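Long-range contacts in hypothetical protein PA2201 (Pseudomonas aeruginosa, PDB 2FEF), which is of unknown function but probably acts as an immunity protein that neutralises a DNase toxin of the PoNe type: residues 111-116 / 167-172; 137-142 / 172-176; 146-150 / 178-184; 154-158 / 258-262; 183-187 / 262-267. Residue numbers count along the deposited sequence, not the author numbering.

Following the chain from the N terminus, contact 1 joins the long helix 97-127 to helix 165-172, closing a loop of 50 residues. Contact 2 starts within that loop and runs past its end, so the two cross, sharing Val172; it lays the 137-142 loop against the turn after helix 165-172. Contact 3 pairs helix 146-158 with helix 179-189 and crosses both. Contact 4 spans 99 residues, bringing helix 258-267 onto the far end of helix 146-158 and crossing the first three. Contact 5 begins where contact 3 ends, shares Tyr183 and Leu184 with it and crosses contact 4. Contacts 3, 4 and 5 thus bind three helices pairwise.

Contact 1 (111-116 / 167-172); sequences WLDYSR and ALVEEV
Both segments are helical: 111-116 is an inner part of helix 97-127, and 167-172 lies on helix 165-172, with a wider pi-type turn over 168-172. Their axes run nearly parallel, 9.2 Å apart and crossing at 26°, and the closest CA pair is Ser115-Val172 at 5.4 Å. Trp111 (chi1 m) directs CA-CB toward the partner helix; its CE3 lies 4.0 Å from Val172 CG1, and its carbonyl O is 3.6 Å from Val172 CG2. NE1 hydrogen-bonds to Ser84 OG of helix 66-93. Leu112 (t, p) reaches across with CD1, 4.2 Å from Ala167 CB and 3.6 Å from Glu171 CD. This is close helix-helix packing, joining the long helix of the N-terminal family region to the short helix that follows helix 146-158. Asp113 CA-CB points away; its carboxylate accepts from the backbone N of Asp9 and Asn10, and OD1 also forms a salt bridge, its hydrogen bond weak, with Arg116 NH1 at 3.4 Å. Ser115 sets CB 3.4 Å from Glu171 O, while OG, in the p rotamer, donates back to Leu112 O at 2.6 Å. Arg116, extended beyond an m chi1, brings NE to Glu171 OE2 at 3.1 Å in a salt bridge, with a weak second bond from NH2 to Glu171 OE1 at 3.5 Å, and so links Asp113 and Glu171 (m, t) in a salt-bridge network.

Contact 2 (137-142 / 172-176); sequences PALAPR and VLQFD
Neither segment forms a regular strand, yet the backbones run side by side, with CA pairs Ala138-Val172 at 5.2 Å, Leu139-Leu173 at 5.3 Å and Pro141-Asp176 at 7.0 Å. One direct backbone bond joins them: Leu139 N donates to Val172 O at 3.1 Å. Ala138 N, badly angled for that carbonyl, donates instead to a water (2.8 Å from Ala138 N), which also accepts from Gln174 NE2 at 3.1 Å. Beside these bonds Leu139 CB packs on Val172 CG1 at 3.6 Å and on Leu173 CD2 at 3.7 Å, and Pro137 CB lies 3.6 Å from Val172 O. The second segment leaves helix 165-172 through Gln174, with phi 52°, and makes a type I' beta turn from Leu173 to Asp176, closed by Asp176 N to Leu173 O at 3.0 Å; the 137-142 loop, leading into helix 146-158, lies against this interhelical turn. At the far end Arg142 NE forms a salt bridge with Asp176 OD1 at 2.9 Å, supplemented by a weak bond from Arg142 NH2 to the same oxygen at 3.3 Å, while NH1 pairs with Glu197. Asp176 has chi1 t, and its OD2 accepts at 2.9 Å from a second water, which in turn accepts from Arg142 N at 2.8 Å. Asp176 O, covered by Pro141 CG at 3.3 Å, finds no hydrogen-bond partner.

Contact 3 (146-150 / 178-184); sequences YPFAL and DRLLDYL
Leucines fill the centre. Leu150 (t, p) sends CD1 to Leu184 CD1 at 3.7 Å and to Leu180 CD2 at 4.0 Å, while Leu181 (m, t) lays CD1 4.1 Å from Ala149 CB and 3.6 Å from Tyr146 CE1. Leu180 takes the t, p rotamer, Leu184 m, t. Segments 146-150 and 179-184 are both helical and run nearly parallel, crossing at 17° with axes 11.1 Å apart; the nearest CA atoms, those of Leu150 and Leu181, are 6.8 Å apart. At this spacing the gap is bridged by side chains, and 298 Å² is buried. Outward from the leucines, the Tyr146 side chain (chi1 t, chi2 87°) stretches across to the start of the second helix, where its OH stands 3.6 Å from Leu180 CB and 3.6 Å from Leu181 CG. The polar edge lies here: Tyr146 OH donates to Asp178 OD1 at 2.8 Å. Asp178, with chi1 p, is the N-cap of helix 179-189, and the same OD1 receives a weak capping bond from Leu181 N at 3.3 Å, so one carboxylate oxygen both caps a helix and holds the tyrosine of its neighbour. Asp178 OD2 accepts from Phe199 N. In this all-helical fold helix 258-267 packs against both, Glu259 touching Leu150 and Leu180, and on another face of helix 146-158 Phe148 meets Trp111 of helix 97-127.

Contact 4 (154-158 / 258-262); sequences AMGVL and MEVSA
Small residues let two helices come close: the axes of 154-158 and 258-262 pass 8.8 Å apart at a crossing angle of 36°, N-to-C in the same general direction, with the CA atoms of Ala154 and Ala262 5.3 Å apart. Ala154 CB rests 3.7 Å from Met258 CB and 3.9 Å from Ala262 CB. Val157 (chi1 t) places CG1 3.9 Å from Ala262 CB. Leu158, m and t, spreads over the second helix, with CD2 3.8 Å from Ser261 CB and CD1 3.8 Å from Met258 O. The contact is a buried, mostly apolar crossing without hydrogen bonds, bringing the end of helix 146-158 onto the start of helix 258-267 of the PoNi C-terminal region. Both methionines are selenomethionine: Met258 is extended beyond an m chi1 (t, t), whereas Met155 folds m, m, and both also touch Ile91 of helix 66-93. Ser261, chi1 m, turns OG back to Ala257 O. Glu259 points away, its OE2 hydrogen-bonded to Tyr225 OH and Tyr230 OH.

Contact 5 (183-187 / 262-267); sequences YLGAA and ALGVLY
Leu184, Leu266 and Tyr183 carry most of the contact. Leu184 (m, t) brings CD2 to Ala262 CB at 3.7 Å, to Leu266 CD1 at 4.1 Å and to Leu263 CD2 at 4.3 Å. Leu266, also m, t, points toward the first helix and lays CD1 against its backbone, 3.6 Å from Tyr183 O and 3.7 Å from Leu184 O. Tyr183 (chi1 m) packs CB 4.4 Å from Leu263 CD2, and the edge of its ring meets the hydroxyl of Tyr267, CE2 to OH 3.3 Å, with no hydrogen bond. Both segments are helical, their axes 9.9 Å apart and crossing at 36° in the same general direction; the nearest CA pair is Leu184-Leu263 at 6.9 Å. Beyond, Tyr183 meets the ring of Phe211, and Leu184 touches Leu150 of helix 146-158. The arrangement is a helix pair packed through leucines and the partly exposed Tyr183, joining helices 179-189 and 258-267 in the all-helical C-terminal region assigned to the PoNi family.

Contact 1 (111-116 / 167-172)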
# COMPACT_ATOMS: atom_id res chain seq x y z
N TRP B 111 -0.78 -7.76 18.13
CA TRP B 111 0.43 -7.45 18.92
C TRP B 111 1.05 -8.69 19.60
O TRP B 111 2.28 -8.89 19.56
CB TRP B 111 0.13 -6.35 19.94
CG TRP B 111 0.19 -4.96 19.37
CD1 TRP B 111 -0.89 -4.17 18.98
CD2 TRP B 111 1.37 -4.20 19.07
NE1 TRP B 111 -0.43 -2.97 18.50
CE2 TRP B 111 0.94 -2.97 18.51
CE3 TRP B 111 2.75 -4.46 19.18
CZ2 TRP B 111 1.86 -1.97 18.12
CZ3 TRP B 111 3.65 -3.47 18.80
CH2 TRP B 111 3.20 -2.24 18.26
N LEU B 112 0.20 -9.52 20.21
CA LEU B 112 0.60 -10.77 20.85
C LEU B 112 1.19 -11.74 19.83
O LEU B 112 2.28 -12.28 20.06
CB LEU B 112 -0.62 -11.41 21.50
CG LEU B 112 -0.37 -12.67 22.30
CD1 LEU B 112 0.64 -12.38 23.40
CD2 LEU B 112 -1.70 -13.16 22.86
N ASP B 113 0.48 -11.96 18.71
CA ASP B 113 1.02 -12.81 17.60
C ASP B 113 2.34 -12.31 17.06
O ASP B 113 3.28 -13.10 16.83
CB ASP B 113 0.01 -12.98 16.45
CG ASP B 113 -1.28 -13.76 16.90
OD1 ASP B 113 -1.30 -14.42 17.96
OD2 ASP B 113 -2.26 -13.73 16.16
N TYR B 114 2.43 -11.00 16.83
CA TYR B 114 3.71 -10.41 16.45
C TYR B 114 4.81 -10.80 17.43
O TYR B 114 5.88 -11.26 17.01
CB TYR B 114 3.59 -8.88 16.32
CG TYR B 114 4.89 -8.09 16.38
CD1 TYR B 114 5.98 -8.40 15.57
CD2 TYR B 114 5.01 -6.97 17.23
CE1 TYR B 114 7.17 -7.67 15.64
CE2 TYR B 114 6.18 -6.23 17.29
CZ TYR B 114 7.25 -6.57 16.50
OH TYR B 114 8.43 -5.84 16.53
N SER B 115 4.58 -10.59 18.72
CA SER B 115 5.63 -10.87 19.71
C SER B 115 6.04 -12.36 19.68
O SER B 115 7.21 -12.71 19.89
CB SER B 115 5.14 -10.48 21.11
OG SER B 115 4.22 -11.45 21.66
N ARG B 116 5.08 -13.24 19.45
CA ARG B 116 5.39 -14.70 19.42
C ARG B 116 6.21 -15.08 18.21
O ARG B 116 7.14 -15.91 18.31
CB ARG B 116 4.11 -15.51 19.46
CG ARG B 116 3.38 -15.41 20.80
CD ARG B 116 1.97 -15.88 20.63
NE ARG B 116 1.28 -16.00 21.90
CZ ARG B 116 -0.04 -16.05 22.02
NH1 ARG B 116 -0.81 -15.95 20.93
NH2 ARG B 116 -0.60 -16.16 23.22
N ALA B 167 -1.11 -11.34 29.29
CA ALA B 167 -0.23 -11.84 28.21
C ALA B 167 0.45 -10.71 27.45
O ALA B 167 1.62 -10.82 27.05
CB ALA B 167 -0.99 -12.72 27.24
N LEU B 168 -0.29 -9.63 27.22
CA LEU B 168 0.31 -8.43 26.62
C LEU B 168 1.52 -7.94 27.39
O LEU B 168 2.58 -7.73 26.83
CB LEU B 168 -0.74 -7.29 26.43
CG LEU B 168 -1.85 -7.58 25.42
CD1 LEU B 168 -2.95 -6.55 25.54
CD2 LEU B 168 -1.33 -7.64 23.98
N VAL B 169 1.36 -7.71 28.69
CA VAL B 169 2.50 -7.30 29.52
C VAL B 169 3.65 -8.32 29.49
O VAL B 169 4.80 -7.95 29.30
CB VAL B 169 2.03 -6.98 30.93
CG1 VAL B 169 3.18 -6.70 31.83
CG2 VAL B 169 1.06 -5.72 30.90
N GLU B 170 3.35 -9.61 29.66
CA GLU B 170 4.43 -10.61 29.61
C GLU B 170 5.13 -10.73 28.24
O GLU B 170 6.37 -10.68 28.15
CB GLU B 170 3.96 -12.00 30.05
CG GLU B 170 5.08 -13.05 29.82
CD GLU B 170 4.74 -14.42 30.31
OE1 GLU B 170 3.54 -14.73 30.38
OE2 GLU B 170 5.68 -15.18 30.62
N GLU B 171 4.34 -10.94 27.20
CA GLU B 171 4.88 -11.38 25.91
C GLU B 171 5.27 -10.20 25.01
O GLU B 171 6.29 -10.25 24.30
CB GLU B 171 3.89 -12.28 25.18
CG GLU B 171 3.43 -13.51 26.00
CD GLU B 171 2.76 -14.63 25.15
OE1 GLU B 171 1.75 -15.23 25.62
OE2 GLU B 171 3.23 -14.93 24.03
N VAL B 172 4.46 -9.15 25.04
CA VAL B 172 4.70 -7.99 24.16
C VAL B 172 5.66 -6.99 24.81
O VAL B 172 6.56 -6.46 24.13
CB VAL B 172 3.37 -7.29 23.70
CG1 VAL B 172 3.66 -6.20 22.65
CG2 VAL B 172 2.36 -8.29 23.15

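Contact 2 (137-142 / 172-176)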
# COMPACT_ATOMS: atom_id res chain seq x y z
N PRO B 137 12.11 -5.84 23.41
CA PRO B 137 10.79 -6.45 23.33
C PRO B 137 10.06 -6.03 22.06
O PRO B 137 10.41 -5.00 21.46
CB PRO B 137 10.04 -5.87 24.54
CG PRO B 137 11.08 -5.25 25.43
CD PRO B 137 12.31 -5.01 24.62
N ALA B 138 9.03 -6.79 21.69
CA ALA B 138 8.17 -6.46 20.54
C ALA B 138 7.67 -5.01 20.63
O ALA B 138 7.58 -4.29 19.61
CB ALA B 138 6.99 -7.41 20.47
N LEU B 139 7.37 -4.59 21.84
CA LEU B 139 7.00 -3.21 22.10
C LEU B 139 7.87 -2.69 23.23
O LEU B 139 7.80 -3.18 24.36
CB LEU B 139 5.50 -3.10 22.41
CG LEU B 139 4.73 -1.79 22.24
CD1 LEU B 139 5.06 -1.04 20.94
CD2 LEU B 139 3.23 -2.07 22.36
N ALA B 140 8.70 -1.71 22.92
CA ALA B 140 9.70 -1.20 23.87
C ALA B 140 9.22 0.13 24.41
O ALA B 140 9.39 1.16 23.74
CB ALA B 140 11.03 -1.01 23.18
N PRO B 141 8.59 0.12 25.60
CA PRO B 141 7.91 1.32 26.11
C PRO B 141 8.88 2.43 26.50
O PRO B 141 8.48 3.57 26.57
CB PRO B 141 7.19 0.79 27.35
CG PRO B 141 7.00 -0.63 27.09
CD PRO B 141 8.38 -1.01 26.52
N ARG B 142 10.16 2.11 26.72
CA ARG B 142 11.13 3.17 27.05
C ARG B 142 11.40 4.10 25.87
O ARG B 142 11.90 5.24 26.06
CB ARG B 142 12.45 2.56 27.57
CG ARG B 142 12.34 2.11 29.02
CD ARG B 142 13.57 1.25 29.43
NE ARG B 142 13.29 0.54 30.68
CZ ARG B 142 13.47 1.05 31.89
NH1 ARG B 142 13.96 2.28 32.03
NH2 ARG B 142 13.17 0.35 32.96
N VAL B 172 4.46 -9.15 25.04
CA VAL B 172 4.70 -7.99 24.16
C VAL B 172 5.66 -6.99 24.81
O VAL B 172 6.56 -6.46 24.13
CB VAL B 172 3.37 -7.29 23.70
CG1 VAL B 172 3.66 -6.20 22.65
CG2 VAL B 172 2.36 -8.29 23.15
N LEU B 173 5.45 -6.70 26.10
CA LEU B 173 6.27 -5.69 26.78
C LEU B 173 7.44 -6.30 27.55
O LEU B 173 8.33 -5.56 27.98
CB LEU B 173 5.43 -4.80 27.73
CG LEU B 173 4.12 -4.23 27.22
CD1 LEU B 173 3.49 -3.29 28.29
CD2 LEU B 173 4.27 -3.51 25.91
N GLN B 174 7.40 -7.62 27.76
CA GLN B 174 8.38 -8.35 28.59
C GLN B 174 8.53 -7.69 29.95
O GLN B 174 9.65 -7.53 30.47
CB GLN B 174 9.74 -8.49 27.86
CG GLN B 174 9.64 -9.20 26.52
CD GLN B 174 11.00 -9.45 25.86
OE1 GLN B 174 12.05 -9.12 26.42
NE2 GLN B 174 10.97 -10.03 24.68
N PHE B 175 7.39 -7.29 30.53
CA PHE B 175 7.32 -6.66 31.84
C PHE B 175 8.15 -5.39 32.00
O PHE B 175 8.42 -4.97 33.11
CB PHE B 175 7.62 -7.67 32.97
CG PHE B 175 6.43 -8.52 33.34
CD1 PHE B 175 5.44 -8.04 34.20
CD2 PHE B 175 6.31 -9.80 32.85
CE1 PHE B 175 4.35 -8.83 34.55
CE2 PHE B 175 5.22 -10.61 33.19
CZ PHE B 175 4.24 -10.12 34.02
N ASP B 176 8.52 -4.76 30.89
CA ASP B 176 9.28 -3.50 30.94
C ASP B 176 8.26 -2.34 31.00
O ASP B 176 8.07 -1.60 30.04
CB ASP B 176 10.22 -3.38 29.73
CG ASP B 176 11.27 -2.25 29.86
OD1 ASP B 176 11.46 -1.69 30.96
OD2 ASP B 176 11.91 -1.94 28.84
O HOH W 1 8.49 -9.21 22.98
O HOH W 2 11.63 -0.29 26.47

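Contact 3 (146-150 / 178-184)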
# COMPACT_ATOMS: atom_id res chain seq x y z
N TYR B 146 6.05 3.94 23.27
CA TYR B 146 5.20 3.97 24.49
C TYR B 146 3.70 4.18 24.20
O TYR B 146 2.89 3.51 24.81
CB TYR B 146 5.67 5.07 25.44
CG TYR B 146 5.05 5.03 26.83
CD1 TYR B 146 5.63 4.24 27.85
CD2 TYR B 146 3.94 5.83 27.16
CE1 TYR B 146 5.10 4.21 29.14
CE2 TYR B 146 3.40 5.80 28.44
CZ TYR B 146 3.98 5.01 29.42
OH TYR B 146 3.44 4.99 30.69
N PRO B 147 3.33 5.09 23.28
CA PRO B 147 1.88 5.27 23.05
C PRO B 147 1.15 3.97 22.65
O PRO B 147 -0.00 3.84 22.94
CB PRO B 147 1.81 6.27 21.91
CG PRO B 147 3.09 7.08 22.03
CD PRO B 147 4.12 6.01 22.43
N PHE B 148 1.79 3.04 21.93
CA PHE B 148 1.08 1.77 21.62
C PHE B 148 0.87 0.95 22.86
O PHE B 148 -0.13 0.20 22.97
CB PHE B 148 1.89 0.90 20.60
CG PHE B 148 2.01 1.54 19.25
CD1 PHE B 148 0.94 1.53 18.36
CD2 PHE B 148 3.22 2.12 18.84
CE1 PHE B 148 1.04 2.11 17.07
CE2 PHE B 148 3.36 2.70 17.53
CZ PHE B 148 2.27 2.70 16.66
N ALA B 149 1.82 1.01 23.81
CA ALA B 149 1.66 0.25 25.06
C ALA B 149 0.55 0.92 25.91
O ALA B 149 -0.29 0.23 26.51
CB ALA B 149 2.97 0.17 25.84
N LEU B 150 0.56 2.24 25.93
CA LEU B 150 -0.51 3.02 26.62
C LEU B 150 -1.86 2.61 26.04
O LEU B 150 -2.79 2.30 26.79
CB LEU B 150 -0.30 4.54 26.43
CG LEU B 150 -1.46 5.42 26.95
CD1 LEU B 150 -1.63 5.20 28.45
CD2 LEU B 150 -1.11 6.86 26.62
N ASP B 178 6.50 1.01 33.27
CA ASP B 178 6.77 2.09 34.22
C ASP B 178 5.58 2.33 35.15
O ASP B 178 4.64 1.53 35.16
CB ASP B 178 7.21 3.37 33.49
CG ASP B 178 6.07 4.10 32.78
OD1 ASP B 178 5.00 3.50 32.49
OD2 ASP B 178 6.26 5.30 32.48
N ARG B 179 5.60 3.42 35.92
CA ARG B 179 4.60 3.60 36.97
C ARG B 179 3.17 3.61 36.41
O ARG B 179 2.31 2.87 36.89
CB ARG B 179 4.86 4.88 37.76
CG ARG B 179 3.83 5.11 38.90
CD ARG B 179 4.25 6.23 39.82
NE ARG B 179 5.29 5.81 40.75
CZ ARG B 179 5.87 6.62 41.65
NH1 ARG B 179 5.51 7.89 41.71
NH2 ARG B 179 6.80 6.14 42.47
N LEU B 180 2.95 4.42 35.38
CA LEU B 180 1.62 4.51 34.77
C LEU B 180 1.14 3.16 34.21
O LEU B 180 0.02 2.74 34.48
CB LEU B 180 1.54 5.61 33.69
CG LEU B 180 0.22 5.64 32.89
CD1 LEU B 180 -1.00 5.97 33.77
CD2 LEU B 180 0.31 6.59 31.71
N LEU B 181 1.99 2.50 33.44
CA LEU B 181 1.59 1.20 32.87
C LEU B 181 1.29 0.19 33.98
O LEU B 181 0.35 -0.61 33.86
CB LEU B 181 2.65 0.63 31.89
CG LEU B 181 2.90 1.43 30.59
CD1 LEU B 181 4.04 0.79 29.73
CD2 LEU B 181 1.58 1.68 29.78
N ASP B 182 2.08 0.22 35.06
CA ASP B 182 1.80 -0.61 36.23
C ASP B 182 0.44 -0.31 36.89
O ASP B 182 -0.30 -1.24 37.23
CB ASP B 182 2.92 -0.55 37.28
CG ASP B 182 4.17 -1.34 36.85
OD1 ASP B 182 4.13 -2.06 35.83
OD2 ASP B 182 5.20 -1.24 37.57
N TYR B 183 0.11 0.98 37.08
CA TYR B 183 -1.24 1.36 37.54
C TYR B 183 -2.35 0.88 36.61
O TYR B 183 -3.36 0.37 37.08
CB TYR B 183 -1.35 2.87 37.77
CG TYR B 183 -0.91 3.26 39.17
CD1 TYR B 183 0.43 3.27 39.51
CD2 TYR B 183 -1.85 3.63 40.14
CE1 TYR B 183 0.85 3.63 40.80
CE2 TYR B 183 -1.45 3.99 41.42
CZ TYR B 183 -0.09 3.98 41.74
OH TYR B 183 0.34 4.32 43.00
N LEU B 184 -2.16 1.06 35.30
CA LEU B 184 -3.18 0.62 34.33
C LEU B 184 -3.39 -0.89 34.33
O LEU B 184 -4.51 -1.35 34.17
CB LEU B 184 -2.85 1.11 32.92
CG LEU B 184 -2.90 2.64 32.74
CD1 LEU B 184 -2.50 3.04 31.33
CD2 LEU B 184 -4.32 3.16 33.10

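Contact 4 (154-158 / 258-262)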
# COMPACT_ATOMS: atom_id res chain seq x y z
N ALA B 154 -4.62 0.90 28.37
CA ALA B 154 -5.77 1.79 28.68
C ALA B 154 -7.03 1.36 27.94
O ALA B 154 -8.15 1.40 28.51
CB ALA B 154 -5.42 3.26 28.36
N MSE B 155 -6.88 0.90 26.68
CA MSE B 155 -8.07 0.55 25.91
C MSE B 155 -8.55 -0.80 26.37
O MSE B 155 -9.72 -1.08 26.32
CB MSE B 155 -7.88 0.61 24.38
CG MSE B 155 -7.53 2.02 23.76
SE MSE B 155 -8.79 3.41 24.48
CE MSE B 155 -7.79 4.18 25.90
N GLY B 156 -7.64 -1.63 26.86
CA GLY B 156 -8.05 -2.89 27.55
C GLY B 156 -9.02 -2.62 28.71
O GLY B 156 -10.02 -3.32 28.89
N VAL B 157 -8.66 -1.67 29.55
CA VAL B 157 -9.50 -1.24 30.67
C VAL B 157 -10.82 -0.59 30.19
O VAL B 157 -11.92 -0.91 30.67
CB VAL B 157 -8.71 -0.23 31.57
CG1 VAL B 157 -9.63 0.35 32.66
CG2 VAL B 157 -7.48 -0.89 32.24
N LEU B 158 -10.71 0.33 29.24
CA LEU B 158 -11.87 1.12 28.78
C LEU B 158 -12.86 0.27 27.98
O LEU B 158 -14.04 0.62 27.85
CB LEU B 158 -11.38 2.33 27.95
CG LEU B 158 -10.83 3.49 28.81
CD1 LEU B 158 -10.10 4.45 27.96
CD2 LEU B 158 -12.02 4.22 29.59
N MSE B 258 -6.43 8.81 27.37
CA MSE B 258 -6.78 7.40 27.60
C MSE B 258 -6.38 6.96 28.98
O MSE B 258 -7.06 6.13 29.58
CB MSE B 258 -5.93 6.54 26.64
CG MSE B 258 -6.37 6.73 25.28
SE MSE B 258 -5.28 5.53 24.16
CE MSE B 258 -6.24 6.04 22.57
N GLU B 259 -5.26 7.51 29.47
CA GLU B 259 -4.78 7.17 30.80
C GLU B 259 -5.76 7.65 31.90
O GLU B 259 -6.12 6.87 32.78
CB GLU B 259 -3.34 7.64 31.04
CG GLU B 259 -3.03 9.14 31.33
CD GLU B 259 -3.30 10.08 30.18
OE1 GLU B 259 -4.46 10.12 29.71
OE2 GLU B 259 -2.41 10.88 29.81
N VAL B 260 -6.15 8.91 31.83
CA VAL B 260 -7.11 9.49 32.82
C VAL B 260 -8.45 8.74 32.75
O VAL B 260 -9.05 8.39 33.79
CB VAL B 260 -7.32 11.01 32.60
CG1 VAL B 260 -8.27 11.62 33.67
CG2 VAL B 260 -6.00 11.74 32.61
N SER B 261 -8.94 8.51 31.54
CA SER B 261 -10.21 7.79 31.38
C SER B 261 -10.12 6.38 31.96
O SER B 261 -11.03 5.96 32.70
CB SER B 261 -10.66 7.78 29.91
OG SER B 261 -10.53 9.11 29.35
N ALA B 262 -9.02 5.65 31.67
CA ALA B 262 -8.87 4.29 32.21
C ALA B 262 -8.73 4.32 33.73
O ALA B 262 -9.27 3.46 34.44
CB ALA B 262 -7.68 3.58 31.55

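Contact 5 (183-187 / 262-267)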
# COMPACT_ATOMS: atom_id res chain seq x y z
N TYR B 183 0.11 0.98 37.08
CA TYR B 183 -1.24 1.36 37.54
C TYR B 183 -2.35 0.88 36.61
O TYR B 183 -3.36 0.37 37.08
CB TYR B 183 -1.35 2.87 37.77
CG TYR B 183 -0.91 3.26 39.17
CD1 TYR B 183 0.43 3.27 39.51
CD2 TYR B 183 -1.85 3.63 40.14
CE1 TYR B 183 0.85 3.63 40.80
CE2 TYR B 183 -1.45 3.99 41.42
CZ TYR B 183 -0.09 3.98 41.74
OH TYR B 183 0.34 4.32 43.00
N LEU B 184 -2.16 1.06 35.30
CA LEU B 184 -3.18 0.62 34.33
C LEU B 184 -3.39 -0.89 34.33
O LEU B 184 -4.51 -1.35 34.17
CB LEU B 184 -2.85 1.11 32.92
CG LEU B 184 -2.90 2.64 32.74
CD1 LEU B 184 -2.50 3.04 31.33
CD2 LEU B 184 -4.32 3.16 33.10
N GLY B 185 -2.32 -1.66 34.49
CA GLY B 185 -2.44 -3.11 34.51
C GLY B 185 -2.56 -3.78 35.86
O GLY B 185 -2.65 -5.02 35.93
N ALA B 186 -2.57 -2.98 36.93
CA ALA B 186 -2.49 -3.49 38.30
C ALA B 186 -3.56 -4.53 38.63
O ALA B 186 -3.23 -5.61 39.13
CB ALA B 186 -2.54 -2.33 39.30
N ALA B 187 -4.82 -4.21 38.34
CA ALA B 187 -5.95 -5.11 38.64
C ALA B 187 -5.86 -6.36 37.81
O ALA B 187 -6.13 -7.45 38.31
CB ALA B 187 -7.29 -4.42 38.38
N ALA B 262 -9.02 5.65 31.67
CA ALA B 262 -8.87 4.29 32.21
C ALA B 262 -8.73 4.32 33.73
O ALA B 262 -9.27 3.46 34.44
CB ALA B 262 -7.68 3.58 31.55
N LEU B 263 -8.05 5.33 34.27
CA LEU B 263 -7.96 5.45 35.74
C LEU B 263 -9.34 5.63 36.38
O LEU B 263 -9.58 5.12 37.48
CB LEU B 263 -6.98 6.59 36.15
CG LEU B 263 -5.50 6.32 35.86
CD1 LEU B 263 -4.64 7.62 35.89
CD2 LEU B 263 -4.93 5.25 36.80
N GLY B 264 -10.26 6.31 35.70
CA GLY B 264 -11.63 6.43 36.18
C GLY B 264 -12.36 5.09 36.32
O GLY B 264 -13.10 4.86 37.29
N VAL B 265 -12.17 4.20 35.36
CA VAL B 265 -12.75 2.86 35.45
C VAL B 265 -12.12 2.10 36.62
O VAL B 265 -12.83 1.47 37.42
CB VAL B 265 -12.56 2.08 34.13
CG1 VAL B 265 -13.08 0.62 34.27
CG2 VAL B 265 -13.28 2.81 32.96
N LEU B 266 -10.79 2.16 36.71
CA LEU B 266 -10.03 1.44 37.74
C LEU B 266 -10.33 1.90 39.17
O LEU B 266 -10.42 1.07 40.10
CB LEU B 266 -8.55 1.56 37.45
CG LEU B 266 -8.09 0.86 36.15
CD1 LEU B 266 -6.62 1.21 35.87
CD2 LEU B 266 -8.34 -0.65 36.19
N TYR B 267 -10.48 3.22 39.35
CA TYR B 267 -10.74 3.80 40.68
C TYR B 267 -12.20 3.95 41.05
O TYR B 267 -12.52 4.02 42.23
CB TYR B 267 -10.05 5.15 40.85
CG TYR B 267 -8.59 5.06 41.18
CD1 TYR B 267 -7.66 4.79 40.21
CD2 TYR B 267 -8.15 5.24 42.49
CE1 TYR B 267 -6.31 4.71 40.51
CE2 TYR B 267 -6.79 5.16 42.81
CZ TYR B 267 -5.88 4.91 41.81
OH TYR B 267 -4.53 4.82 42.11